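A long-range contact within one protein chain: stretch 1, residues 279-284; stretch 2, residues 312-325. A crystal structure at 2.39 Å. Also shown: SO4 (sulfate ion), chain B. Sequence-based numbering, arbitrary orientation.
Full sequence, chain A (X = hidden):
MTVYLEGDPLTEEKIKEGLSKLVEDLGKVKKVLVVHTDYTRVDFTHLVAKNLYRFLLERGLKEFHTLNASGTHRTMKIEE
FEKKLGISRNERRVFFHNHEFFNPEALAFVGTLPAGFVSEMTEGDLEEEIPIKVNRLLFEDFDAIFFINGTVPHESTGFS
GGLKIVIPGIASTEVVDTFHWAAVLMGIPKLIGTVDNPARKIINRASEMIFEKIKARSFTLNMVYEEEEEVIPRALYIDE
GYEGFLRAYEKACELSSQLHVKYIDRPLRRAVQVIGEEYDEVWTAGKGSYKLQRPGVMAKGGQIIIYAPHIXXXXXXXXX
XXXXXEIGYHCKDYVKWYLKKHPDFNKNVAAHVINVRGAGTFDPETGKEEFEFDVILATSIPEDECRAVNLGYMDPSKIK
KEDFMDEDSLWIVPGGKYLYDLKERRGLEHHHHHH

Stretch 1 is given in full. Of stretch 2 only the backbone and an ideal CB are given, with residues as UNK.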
# COMPACT_ATOMS: atom_id res chain seq x y z
N TYR A 279 -5.60 1.65 10.18
CA TYR A 279 -6.49 1.57 9.03
C TYR A 279 -7.75 2.41 9.29
O TYR A 279 -8.61 2.07 10.09
CB TYR A 279 -6.82 0.13 8.66
CG TYR A 279 -5.59 -0.67 8.25
CD1 TYR A 279 -4.55 -0.07 7.54
CD2 TYR A 279 -5.48 -2.02 8.57
CE1 TYR A 279 -3.43 -0.80 7.16
CE2 TYR A 279 -4.36 -2.76 8.19
CZ TYR A 279 -3.33 -2.15 7.49
OH TYR A 279 -2.22 -2.87 7.11
N ASP A 280 -7.82 3.53 8.58
CA ASP A 280 -8.69 4.65 8.90
C ASP A 280 -10.09 4.51 8.31
O ASP A 280 -11.05 5.19 8.72
CB ASP A 280 -8.03 5.91 8.31
CG ASP A 280 -7.87 6.99 9.31
OD1 ASP A 280 -8.21 6.73 10.48
OD2 ASP A 280 -7.40 8.10 8.96
N GLU A 281 -10.20 3.65 7.31
CA GLU A 281 -11.35 3.65 6.44
C GLU A 281 -11.31 2.34 5.69
O GLU A 281 -10.29 1.63 5.74
CB GLU A 281 -11.25 4.81 5.46
CG GLU A 281 -10.04 4.70 4.55
CD GLU A 281 -9.50 6.04 4.07
OE1 GLU A 281 -10.00 7.10 4.52
OE2 GLU A 281 -8.55 6.04 3.25
N VAL A 282 -12.40 2.03 4.99
CA VAL A 282 -12.52 0.74 4.30
C VAL A 282 -11.41 0.53 3.26
O VAL A 282 -10.90 -0.59 3.09
CB VAL A 282 -13.91 0.58 3.67
CG1 VAL A 282 -14.03 -0.78 2.99
CG2 VAL A 282 -15.00 0.73 4.75
N TRP A 283 -11.02 1.62 2.60
CA TRP A 283 -9.93 1.60 1.62
C TRP A 283 -8.72 0.83 2.14
O TRP A 283 -8.15 0.03 1.41
CB TRP A 283 -9.50 3.02 1.26
CG TRP A 283 -8.72 3.12 -0.04
CD1 TRP A 283 -7.36 3.31 -0.19
CD2 TRP A 283 -9.26 3.07 -1.37
NE1 TRP A 283 -7.04 3.38 -1.53
CE2 TRP A 283 -8.18 3.23 -2.27
CE3 TRP A 283 -10.56 2.91 -1.88
CZ2 TRP A 283 -8.37 3.23 -3.67
CZ3 TRP A 283 -10.74 2.92 -3.26
CH2 TRP A 283 -9.65 3.06 -4.14
N THR A 284 -8.32 1.06 3.39
CA THR A 284 -7.22 0.27 3.94
C THR A 284 -7.68 -0.96 4.73
O THR A 284 -7.00 -1.99 4.72
CB THR A 284 -6.28 1.11 4.80
OG1 THR A 284 -7.04 1.87 5.75
CG2 THR A 284 -5.46 2.03 3.92
N UNK A 312 -15.70 4.84 10.04
CA UNK A 312 -16.99 5.42 9.70
C UNK A 312 -17.07 5.94 8.25
O UNK A 312 -18.04 6.62 7.88
CB UNK A 312 -17.30 6.56 10.67
N UNK A 313 -16.07 5.61 7.43
CA UNK A 313 -16.06 6.04 6.03
C UNK A 313 -15.37 5.01 5.11
O UNK A 313 -14.67 4.11 5.58
CB UNK A 313 -15.36 7.39 5.91
N UNK A 314 -15.56 5.15 3.80
CA UNK A 314 -14.95 4.24 2.86
C UNK A 314 -13.62 4.79 2.34
O UNK A 314 -12.65 4.04 2.17
CB UNK A 314 -15.91 3.97 1.70
N UNK A 315 -13.60 6.09 2.07
CA UNK A 315 -12.38 6.77 1.64
C UNK A 315 -12.44 8.17 2.23
O UNK A 315 -13.54 8.67 2.49
CB UNK A 315 -12.24 6.80 0.12
N UNK A 316 -11.29 8.81 2.46
CA UNK A 316 -11.30 10.15 3.07
C UNK A 316 -11.54 11.25 2.02
O UNK A 316 -12.05 12.33 2.34
CB UNK A 316 -9.98 10.41 3.80
N UNK A 317 -11.17 10.96 0.78
CA UNK A 317 -11.47 11.84 -0.34
C UNK A 317 -12.97 11.76 -0.70
O UNK A 317 -13.45 10.72 -1.16
CB UNK A 317 -10.61 11.47 -1.55
N UNK A 318 -13.73 12.87 -0.48
CA UNK A 318 -15.20 12.87 -0.58
C UNK A 318 -15.69 12.33 -1.91
O UNK A 318 -16.67 11.58 -1.97
CB UNK A 318 -15.74 14.29 -0.38
N UNK A 319 -14.99 12.72 -2.96
CA UNK A 319 -15.36 12.29 -4.30
C UNK A 319 -15.22 10.78 -4.44
O UNK A 319 -16.16 10.11 -4.87
CB UNK A 319 -14.50 13.00 -5.35
N UNK A 320 -14.06 10.23 -4.06
CA UNK A 320 -13.85 8.78 -4.13
C UNK A 320 -14.80 7.99 -3.23
O UNK A 320 -15.28 6.91 -3.62
CB UNK A 320 -12.40 8.45 -3.75
N UNK A 321 -15.08 8.53 -2.05
CA UNK A 321 -16.08 8.00 -1.14
C UNK A 321 -17.48 7.93 -1.80
O UNK A 321 -18.17 6.90 -1.71
CB UNK A 321 -16.13 8.86 0.12
N UNK A 322 -17.88 9.02 -2.47
CA UNK A 322 -19.11 9.06 -3.27
C UNK A 322 -19.08 7.96 -4.34
O UNK A 322 -20.06 7.24 -4.55
CB UNK A 322 -19.28 10.43 -3.92
N UNK A 323 -17.94 7.83 -4.99
CA UNK A 323 -17.81 6.86 -6.07
C UNK A 323 -17.96 5.43 -5.57
O UNK A 323 -18.67 4.63 -6.18
CB UNK A 323 -16.46 7.03 -6.77
N UNK A 324 -17.29 5.11 -4.46
CA UNK A 324 -17.41 3.79 -3.85
C UNK A 324 -18.87 3.43 -3.55
O UNK A 324 -19.32 2.33 -3.89
CB UNK A 324 -16.58 3.73 -2.56
N UNK A 325 -19.60 4.36 -2.93
CA UNK A 325 -21.01 4.17 -2.60
C UNK A 325 -21.92 4.07 -3.84
O UNK A 325 -22.92 3.36 -3.81
CB UNK A 325 -21.48 5.32 -1.71
S SO4 B . -3.75 3.96 -3.43
O1 SO4 B . -2.90 3.30 -4.43
O2 SO4 B . -2.96 4.99 -2.73
O3 SO4 B . -4.91 4.57 -4.10
O4 SO4 B . -4.23 2.96 -2.45

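Position 312 directs its CA-to-CB bond away from stretch 1, and its ideal CB has nothing of that stretch within 5.5 Å. Stretch 1 sets no demand, so almost any soluble side chain would serve; the residue is Lys-312.

At 313 the backbone is extended (phi/psi -148/165°) and its carbonyl is already engaged, Val-282 N donating to the backbone O of 313 at 3.1 Å and 160°. CA-to-CB points sideways, with the ideal CB 4.9 Å from Glu-281 CB. Two carboxylates, of Asp-280 and Glu-281, lie farther along, which favours a long cationic or donor side chain: arginine, lysine, perhaps glutamine. It is Arg-313. Its end comes nearer, so that Arg-313 NE donates to Glu-281 OE1 at 2.7 Å and Arg-313 NH2 to Asp-280 OD2 at 3.1 Å, both as salt bridges. Arg-313 NH2 also donates to Glu-281 OE1 at 2.9 Å; one guanidinium thus spans both acids, with Asp-280 O over one face.

At 314 the backbone O accepts from Trp-283 N at 2.9 Å and 151°, continuing the register begun at 313. CA-to-CB points away, yet the ideal CB is 4.4 Å from Val-282 CB, so an apolar side chain could still lie against that valine: leucine, isoleucine, methionine or an aromatic. Phe-314, chi1 m, does so, Phe-314 CD1 lying 3.6 Å from Val-282 CG2.

At 315 CA-to-CB is sideways, the ideal CB 4.7 Å from Trp-283 CE3 and 4.9 Å from Glu-281 CD. A flat or medium-sized group could approach the indole face here, whether histidine, another aromatic or leucine. His-315, chi1 t, presents its ring edge to that face: His-315 CD2 is 3.3 Å from Trp-283 CD2, and the planes meet at 78°. His-315 ND1 accepts from the backbone N of 317 at 3.0 Å.

The ideal CB of 316 is 3.4 Å from Glu-281 OE1, close quarters that suit a small side chain, preferably polar: serine, alanine, glycine or threonine. Ser-316 joins Glu-281 through a water, which donates to Glu-281 OE2 at 3.0 Å and makes a weak bond to Ser-316 OG at 3.5 Å.

Position 317 precedes the helix that starts at 318, where asparagine, aspartate, serine or threonine commonly caps. Asn-317 OD1 accepts from the backbone N of 320 at 3.1 Å, a capping bond. At 318 phi is -54°, and a helix's first turn tolerates proline among others; it is Pro-318. Position 319, out of reach, would take most polar side chains; it is Gln-319.

Position 320 points toward stretch 1, but its ideal CB has no neighbour there within 5.5 Å, so methionine, leucine or phenylalanine would suit. Met-320, a selenomethionine, brings CE to 3.5 Å from Trp-283 CH2.

Position 321 points sideways, but the backbone N atoms of 314 and 315 favour a short acceptor: aspartate, asparagine or serine. Asp-321 OD1 accepts from Phe-314 N at 3.1 Å and His-315 N at 3.3 Å. Positions 322 and 323 are out of reach, leaving the choice open: Lys-322 and Trp-323. Position 324 points toward stretch 1, inviting leucine, isoleucine or methionine; Ile-324 CD1 lies 3.8 Å from Trp-283 CE3. Position 325 is unconstrained by stretch 1; Arg-325 NH2 bridges to Asp-321 OD2 at 2.5 Å.

Stretch 2 312-325: KRFHSNPQMDKWIR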
# COMPACT_ATOMS: atom_id res chain seq x y z
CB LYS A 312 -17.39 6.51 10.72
CG LYS A 312 -16.23 7.39 11.17
CD LYS A 312 -16.65 8.38 12.28
CE LYS A 312 -15.53 9.40 12.60
NZ LYS A 312 -15.88 10.81 12.20
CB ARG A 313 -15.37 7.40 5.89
CG ARG A 313 -13.85 7.27 5.85
CD ARG A 313 -13.19 8.57 6.23
NE ARG A 313 -11.73 8.51 6.11
CZ ARG A 313 -10.88 8.81 7.10
NH1 ARG A 313 -11.35 9.16 8.29
NH2 ARG A 313 -9.56 8.74 6.89
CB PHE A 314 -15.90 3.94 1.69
CG PHE A 314 -17.14 3.23 2.11
CD1 PHE A 314 -17.18 1.83 2.16
CD2 PHE A 314 -18.27 3.96 2.51
CE1 PHE A 314 -18.34 1.17 2.58
CE2 PHE A 314 -19.43 3.31 2.92
CZ PHE A 314 -19.47 1.91 2.96
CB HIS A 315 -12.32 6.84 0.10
CG HIS A 315 -10.94 7.10 -0.44
ND1 HIS A 315 -10.36 8.35 -0.46
CD2 HIS A 315 -10.03 6.26 -0.99
CE1 HIS A 315 -9.16 8.27 -0.99
NE2 HIS A 315 -8.93 7.01 -1.32
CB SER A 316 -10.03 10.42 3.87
OG SER A 316 -8.86 10.19 3.09
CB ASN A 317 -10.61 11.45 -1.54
CG ASN A 317 -10.82 12.36 -2.73
OD1 ASN A 317 -11.71 12.12 -3.55
ND2 ASN A 317 -10.01 13.41 -2.84
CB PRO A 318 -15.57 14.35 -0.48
CG PRO A 318 -14.42 14.99 0.24
CD PRO A 318 -13.19 14.22 -0.23
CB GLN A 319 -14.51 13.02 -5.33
CG GLN A 319 -14.70 12.52 -6.74
CD GLN A 319 -15.64 13.38 -7.55
OE1 GLN A 319 -15.22 14.08 -8.49
NE2 GLN A 319 -16.94 13.34 -7.20
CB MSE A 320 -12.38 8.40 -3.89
CG MSE A 320 -11.59 8.27 -5.20
SE MSE A 320 -9.66 8.38 -5.01
CE MSE A 320 -9.31 6.51 -4.67
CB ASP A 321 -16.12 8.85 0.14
CG ASP A 321 -17.05 8.28 1.20
OD1 ASP A 321 -16.57 7.51 2.07
OD2 ASP A 321 -18.27 8.59 1.17
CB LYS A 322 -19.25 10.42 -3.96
CG LYS A 322 -20.64 11.04 -3.94
CD LYS A 322 -20.56 12.55 -4.26
CE LYS A 322 -19.73 13.31 -3.18
NZ LYS A 322 -18.89 14.44 -3.73
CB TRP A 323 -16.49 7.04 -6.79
CG TRP A 323 -16.51 8.23 -7.70
CD1 TRP A 323 -17.61 8.85 -8.22
CD2 TRP A 323 -15.36 8.94 -8.21
NE1 TRP A 323 -17.23 9.90 -9.02
CE2 TRP A 323 -15.85 9.98 -9.03
CE3 TRP A 323 -13.98 8.80 -8.04
CZ2 TRP A 323 -15.00 10.88 -9.70
CZ3 TRP A 323 -13.13 9.70 -8.70
CH2 TRP A 323 -13.64 10.73 -9.52
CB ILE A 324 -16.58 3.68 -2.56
CG1 ILE A 324 -15.08 3.70 -2.90
CG2 ILE A 324 -16.96 2.41 -1.80
CD1 ILE A 324 -14.20 4.14 -1.76
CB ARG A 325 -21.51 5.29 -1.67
CG ARG A 325 -21.02 5.17 -0.23
CD ARG A 325 -21.56 6.30 0.68
NE ARG A 325 -20.73 7.51 0.61
CZ ARG A 325 -21.11 8.67 0.06
NH1 ARG A 325 -22.32 8.80 -0.48
NH2 ARG A 325 -20.27 9.71 0.06
O HOH W 1 -6.55 7.98 4.48
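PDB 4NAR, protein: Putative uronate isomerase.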